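Folylpolyglutamate synthase protein FOLC (Mycobacterium tuberculosis, PDB 2VOS) probably catalyses the ATP-dependent addition of L-glutamate to dihydropteroate and to folylpolyglutamates, with magnesium as cofactor, in folate biosynthesis. Local coordinates at residues Q119-A122 against T123-I127; E153-T156 against A157-F160. One frame throughout, in Å; residues are numbered along the deposited sequence.

Contact 1 (Q119-A122 against T123-I127); sequences QYVA and TYREI
Gln119 to Ala122 and Thr123 to Glu126 are successive turns of helix 117-140, each carbonyl of the first four accepting the backbone N-H four residues on. Of these bonds, Arg125 N to Val121 O is the straightest, 171° at the hydrogen and 2.9 Å long. Thr123 illustrates how a hydroxyl can join such a turn. Its OG1 lies beside its own backbone N (chi1 -58°), pointing back down the helix, and donates to Gln119 O over 2.8 Å. The same oxygen accepts Thr123 N at 2.9 Å, and the two donors reach it from opposite faces of the carbonyl plane. The same torsion sets CG2 anti to the backbone N; Gln119 OE1 accepts a hydrogen bond from Ser116 N.

On another side of the helix Arg125 CG lies over the backbone, 3.4 Å from Val121 O, and Val121 CG1 is 4.2 Å from the same methylene. The arginine then runs on extended toward its guanidinium, on an exposed side of the helix. Tyr120 and Tyr124 are buried; their hydroxyls bond to Glu31 and Glu128, and both rings touch helix 23-34. Chemically, then, the threonine hydroxyl finds its acceptor inside its own helix, and two bonds from one residue grip Gln119 O, which would hold the Thr123 side chain in this rotamer while its CG2 packs toward Met158 of helix 151-165.

Contact 2 (E153-T156 against A157-F160); sequences EVLT and AMAF
Val154 and Leu155 meet selenomethionine Met158 on helix 151-165, part of the Mur ligase middle domain, which belongs to the P-loop NTPase superfamily. The backbone supplies regular helical bonds, among them Met158 N to Val154 O at 2.8 Å. The Met158 side chain serves as an example of how one flexible chain uses the preceding turn. Its CB sits 3.4 Å from Leu155 O. With CG placed beside the backbone N (chi1 -71°), the next atom folds back over the turn and comes within 3.2 Å of Val154 O. The selenium touches two branched neighbours, 4.2 Å from Val154 CG1 and equally far from Leu155 CD2; the Met158 and Val154 side chains cross at a slant. A bend about chi3 (60°) then carries CE toward helix 117-140.

A second i to i+4 pair begins two residues further on. Thr156 and Phe160 run alongside each other in the same direction, and Thr156 O lies over one face of the phenyl ring. With chi1 at -69°, Thr156 OG1 lies beside the backbone N and bonds to Phe152 O, and CG2, anti to that N, is left on the side of the ring. All eight residues are buried: Glu153 forms a salt bridge with Arg49, and Ala157 and Phe160 touch helix 48-56. The threonine methyl fits tightly against the phenylalanine, with CG2 only 3.3 Å from CE2.

Contacts 1 and 2 show how two helices, each organised within its own turns, meet through side chains of one helix set against side chains and backbone oxygens of the other. Helices 117-140 and 151-165 follow one another in the chain, and the contact centres lie about 10 Å apart. Met158 is the main bridge: its CE reaches Tyr120 O at 3.3 Å, its CG meets Ile127 CD1 at 3.7 Å, and its backbone O lies 3.3 Å from Thr123 CG2. Tyr120 OH also packs on Leu155 CD2. Neither contact belongs to a ligand site, though the Leu155 side chain is about 12 Å from a bound cobalt ion and that of Thr156 about 14 Å from ADP.

Contact 1 (Q119-A122 against T123-I127)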
ATOM      1  N   GLN A 119      -7.489  10.464  19.311  1.00 41.12           N
ATOM      2  CA  GLN A 119      -6.053  10.498  19.389  1.00 40.44           C
ATOM      3  C   GLN A 119      -5.509  11.193  18.159  1.00 41.87           C
ATOM      4  O   GLN A 119      -4.448  11.826  18.248  1.00 41.06           O
ATOM      5  CB  GLN A 119      -5.514   9.077  19.405  1.00 41.10           C
ATOM      6  CG  GLN A 119      -5.528   8.453  20.802  1.00 46.88           C
ATOM      7  CD  GLN A 119      -5.689   6.907  20.851  1.00 50.79           C
ATOM      8  OE1 GLN A 119      -5.761   6.178  19.833  1.00 46.03           O
ATOM      9  NE2 GLN A 119      -5.773   6.419  22.071  1.00 53.22           N
ATOM     10  N   TYR A 120      -6.171  11.015  16.992  1.00 40.94           N
ATOM     11  CA  TYR A 120      -5.662  11.613  15.733  1.00 41.20           C
ATOM     12  C   TYR A 120      -5.746  13.126  15.861  1.00 41.79           C
ATOM     13  O   TYR A 120      -4.803  13.863  15.536  1.00 41.25           O
ATOM     14  CB  TYR A 120      -6.501  11.091  14.568  1.00 39.63           C
ATOM     15  CG  TYR A 120      -6.217  11.638  13.175  1.00 41.88           C
ATOM     16  CD1 TYR A 120      -5.341  10.972  12.311  1.00 39.39           C
ATOM     17  CD2 TYR A 120      -6.850  12.785  12.693  1.00 40.80           C
ATOM     18  CE1 TYR A 120      -5.086  11.450  10.995  1.00 38.54           C
ATOM     19  CE2 TYR A 120      -6.583  13.281  11.330  1.00 37.71           C
ATOM     20  CZ  TYR A 120      -5.714  12.585  10.522  1.00 38.34           C
ATOM     21  OH  TYR A 120      -5.447  12.990   9.214  1.00 38.70           O
ATOM     22  N   VAL A 121      -6.911  13.599  16.312  1.00 41.83           N
ATOM     23  CA  VAL A 121      -7.124  15.044  16.580  1.00 40.80           C
ATOM     24  C   VAL A 121      -6.142  15.564  17.641  1.00 40.88           C
ATOM     25  O   VAL A 121      -5.546  16.601  17.425  1.00 40.75           O
ATOM     26  CB  VAL A 121      -8.610  15.318  17.010  1.00 41.01           C
ATOM     27  CG1 VAL A 121      -8.831  16.733  17.485  1.00 39.68           C
ATOM     28  CG2 VAL A 121      -9.553  14.987  15.834  1.00 41.48           C
ATOM     29  N   ALA A 122      -5.976  14.856  18.785  1.00 40.85           N
ATOM     30  CA  ALA A 122      -5.053  15.311  19.831  1.00 40.34           C
ATOM     31  C   ALA A 122      -3.630  15.391  19.277  1.00 41.48           C
ATOM     32  O   ALA A 122      -2.887  16.272  19.634  1.00 40.58           O
ATOM     33  CB  ALA A 122      -5.079  14.350  21.039  1.00 40.44           C
ATOM     34  N   THR A 123      -3.249  14.455  18.405  1.00 40.99           N
ATOM     35  CA  THR A 123      -1.906  14.493  17.812  1.00 41.79           C
ATOM     36  C   THR A 123      -1.728  15.726  16.932  1.00 42.26           C
ATOM     37  O   THR A 123      -0.735  16.414  17.037  1.00 41.30           O
ATOM     38  CB  THR A 123      -1.602  13.186  17.041  1.00 42.16           C
ATOM     39  OG1 THR A 123      -1.726  12.099  17.966  1.00 41.71           O
ATOM     40  CG2 THR A 123      -0.191  13.170  16.494  1.00 40.38           C
ATOM     41  N   TYR A 124      -2.713  16.020  16.100  1.00 41.89           N
ATOM     42  CA  TYR A 124      -2.672  17.206  15.257  1.00 42.05           C
ATOM     43  C   TYR A 124      -2.596  18.475  16.149  1.00 42.79           C
ATOM     44  O   TYR A 124      -1.728  19.339  15.958  1.00 42.87           O
ATOM     45  CB  TYR A 124      -3.932  17.265  14.371  1.00 41.22           C
ATOM     46  CG  TYR A 124      -4.007  18.577  13.658  1.00 42.56           C
ATOM     47  CD1 TYR A 124      -3.181  18.833  12.558  1.00 45.28           C
ATOM     48  CD2 TYR A 124      -4.840  19.575  14.099  1.00 41.36           C
ATOM     49  CE1 TYR A 124      -3.190  20.041  11.918  1.00 46.84           C
ATOM     50  CE2 TYR A 124      -4.879  20.768  13.475  1.00 43.28           C
ATOM     51  CZ  TYR A 124      -4.043  21.017  12.384  1.00 46.38           C
ATOM     52  OH  TYR A 124      -4.064  22.257  11.758  1.00 47.93           O
ATOM     53  N   ARG A 125      -3.478  18.574  17.144  1.00 42.24           N
ATOM     54  CA  ARG A 125      -3.507  19.739  18.009  1.00 43.31           C
ATOM     55  C   ARG A 125      -2.186  19.916  18.720  1.00 44.55           C
ATOM     56  O   ARG A 125      -1.705  21.031  18.901  1.00 44.90           O
ATOM     57  CB  ARG A 125      -4.592  19.607  19.067  1.00 43.93           C
ATOM     58  CG  ARG A 125      -6.053  19.737  18.580  1.00 48.93           C
ATOM     59  CD  ARG A 125      -6.936  19.953  19.846  1.00 58.48           C
ATOM     60  NE  ARG A 125      -8.272  20.455  19.536  1.00 65.96           N
ATOM     61  CZ  ARG A 125      -8.566  21.750  19.433  1.00 69.32           C
ATOM     62  NH1 ARG A 125      -7.611  22.671  19.619  1.00 69.64           N
ATOM     63  NH2 ARG A 125      -9.814  22.126  19.143  1.00 70.97           N
ATOM     64  N   GLU A 126      -1.575  18.822  19.160  1.00 45.25           N
ATOM     65  CA  GLU A 126      -0.323  18.975  19.901  1.00 46.15           C
ATOM     66  C   GLU A 126       0.821  19.488  19.020  1.00 45.32           C
ATOM     67  O   GLU A 126       1.605  20.313  19.489  1.00 46.02           O
ATOM     68  CB  GLU A 126       0.067  17.706  20.646  1.00 47.38           C
ATOM     69  CG  GLU A 126       1.081  16.853  19.955  1.00 52.59           C
ATOM     70  CD  GLU A 126       1.358  15.562  20.763  1.00 58.11           C
ATOM     71  OE1 GLU A 126       1.068  15.547  21.970  1.00 62.24           O
ATOM     72  OE2 GLU A 126       1.841  14.580  20.201  1.00 57.42           O
ATOM     73  N   ILE A 127       0.919  19.052  17.750  1.00 43.54           N
ATOM     74  CA  ILE A 127       1.948  19.628  16.886  1.00 42.55           C
ATOM     75  C   ILE A 127       1.569  20.942  16.179  1.00 42.37           C
ATOM     76  O   ILE A 127       2.461  21.683  15.742  1.00 42.29           O
ATOM     77  CB  ILE A 127       2.523  18.641  15.877  1.00 42.90           C
ATOM     78  CG1 ILE A 127       1.509  18.325  14.788  1.00 42.65           C
ATOM     79  CG2 ILE A 127       3.041  17.340  16.587  1.00 39.83           C
ATOM     80  CD1 ILE A 127       2.209  17.683  13.547  1.00 41.82           C
TER

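Contact 2 (E153-T156 against A157-F160)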
ATOM      1  N   GLU A 153       3.231  16.164   4.622  1.00 44.28           N
ATOM      2  CA  GLU A 153       4.243  16.530   5.620  1.00 42.89           C
ATOM      3  C   GLU A 153       3.660  16.551   7.047  1.00 42.59           C
ATOM      4  O   GLU A 153       4.236  16.003   7.973  1.00 42.11           O
ATOM      5  CB  GLU A 153       4.854  17.879   5.257  1.00 42.32           C
ATOM      6  CG  GLU A 153       5.858  17.738   4.142  1.00 40.46           C
ATOM      7  CD  GLU A 153       6.314  19.099   3.578  1.00 46.63           C
ATOM      8  OE1 GLU A 153       5.800  20.151   3.990  1.00 42.89           O
ATOM      9  OE2 GLU A 153       7.199  19.114   2.716  1.00 47.13           O
ATOM     10  N   VAL A 154       2.503  17.161   7.206  1.00 42.94           N
ATOM     11  CA  VAL A 154       1.850  17.207   8.497  1.00 43.03           C
ATOM     12  C   VAL A 154       1.434  15.804   8.988  1.00 43.55           C
ATOM     13  O   VAL A 154       1.661  15.479  10.166  1.00 44.04           O
ATOM     14  CB  VAL A 154       0.653  18.183   8.485  1.00 41.79           C
ATOM     15  CG1 VAL A 154      -0.023  18.164   9.849  1.00 43.64           C
ATOM     16  CG2 VAL A 154       1.151  19.611   8.140  1.00 44.12           C
ATOM     17  N   LEU A 155       0.828  14.978   8.117  1.00 43.73           N
ATOM     18  CA  LEU A 155       0.484  13.620   8.518  1.00 43.28           C
ATOM     19  C   LEU A 155       1.717  12.857   8.970  1.00 42.23           C
ATOM     20  O   LEU A 155       1.690  12.099   9.940  1.00 42.22           O
ATOM     21  CB  LEU A 155      -0.167  12.867   7.367  1.00 43.25           C
ATOM     22  CG  LEU A 155      -1.557  13.316   6.973  1.00 48.74           C
ATOM     23  CD1 LEU A 155      -1.975  12.687   5.576  1.00 47.35           C
ATOM     24  CD2 LEU A 155      -2.558  13.013   8.095  1.00 50.86           C
ATOM     25  N   THR A 156       2.827  13.074   8.277  1.00 41.94           N
ATOM     26  CA  THR A 156       4.033  12.318   8.567  1.00 41.89           C
ATOM     27  C   THR A 156       4.561  12.779   9.920  1.00 42.12           C
ATOM     28  O   THR A 156       4.952  11.961  10.738  1.00 42.00           O
ATOM     29  CB  THR A 156       5.058  12.524   7.471  1.00 42.77           C
ATOM     30  OG1 THR A 156       4.561  11.873   6.281  1.00 44.35           O
ATOM     31  CG2 THR A 156       6.455  11.912   7.866  1.00 41.63           C
ATOM     32  N   ALA A 157       4.510  14.086  10.181  1.00 40.97           N
ATOM     33  CA  ALA A 157       4.943  14.575  11.462  1.00 40.26           C
ATOM     34  C   ALA A 157       4.042  14.061  12.582  1.00 40.74           C
ATOM     35  O   ALA A 157       4.505  13.697  13.664  1.00 41.92           O
ATOM     36  CB  ALA A 157       4.977  16.123  11.467  1.00 38.24           C
HETATM   37  N   MSE A 158       2.746  14.054  12.322  1.00 40.69           N
HETATM   38  CA  MSE A 158       1.825  13.448  13.277  1.00 41.69           C
HETATM   39  C   MSE A 158       2.176  12.005  13.607  1.00 41.06           C
HETATM   40  O   MSE A 158       2.150  11.602  14.785  1.00 40.80           O
HETATM   41  CB  MSE A 158       0.371  13.542  12.753  1.00 42.52           C
HETATM   42  CG  MSE A 158      -0.187  14.963  12.779  1.00 40.71           C
HETATM   43 SE   MSE A 158      -1.888  14.983  11.774  1.00 44.51          SE
HETATM   44  CE  MSE A 158      -2.921  13.707  12.791  1.00 44.03           C
ATOM     45  N   ALA A 159       2.474  11.184  12.589  1.00 40.94           N
ATOM     46  CA  ALA A 159       2.779   9.773  12.859  1.00 39.75           C
ATOM     47  C   ALA A 159       4.031   9.721  13.790  1.00 40.48           C
ATOM     48  O   ALA A 159       4.074   8.962  14.825  1.00 41.08           O
ATOM     49  CB  ALA A 159       3.036   9.025  11.538  1.00 38.29           C
ATOM     50  N   PHE A 160       5.064  10.474  13.419  1.00 40.07           N
ATOM     51  CA  PHE A 160       6.320  10.428  14.166  1.00 40.84           C
ATOM     52  C   PHE A 160       6.138  10.901  15.605  1.00 40.53           C
ATOM     53  O   PHE A 160       6.765  10.333  16.507  1.00 40.35           O
ATOM     54  CB  PHE A 160       7.445  11.268  13.497  1.00 41.10           C
ATOM     55  CG  PHE A 160       7.931  10.712  12.174  1.00 42.35           C
ATOM     56  CD1 PHE A 160       7.976   9.331  11.962  1.00 43.44           C
ATOM     57  CD2 PHE A 160       8.361  11.554  11.155  1.00 42.07           C
ATOM     58  CE1 PHE A 160       8.403   8.782  10.758  1.00 44.33           C
ATOM     59  CE2 PHE A 160       8.862  10.993   9.921  1.00 39.39           C
ATOM     60  CZ  PHE A 160       8.863   9.609   9.735  1.00 42.75           C
TER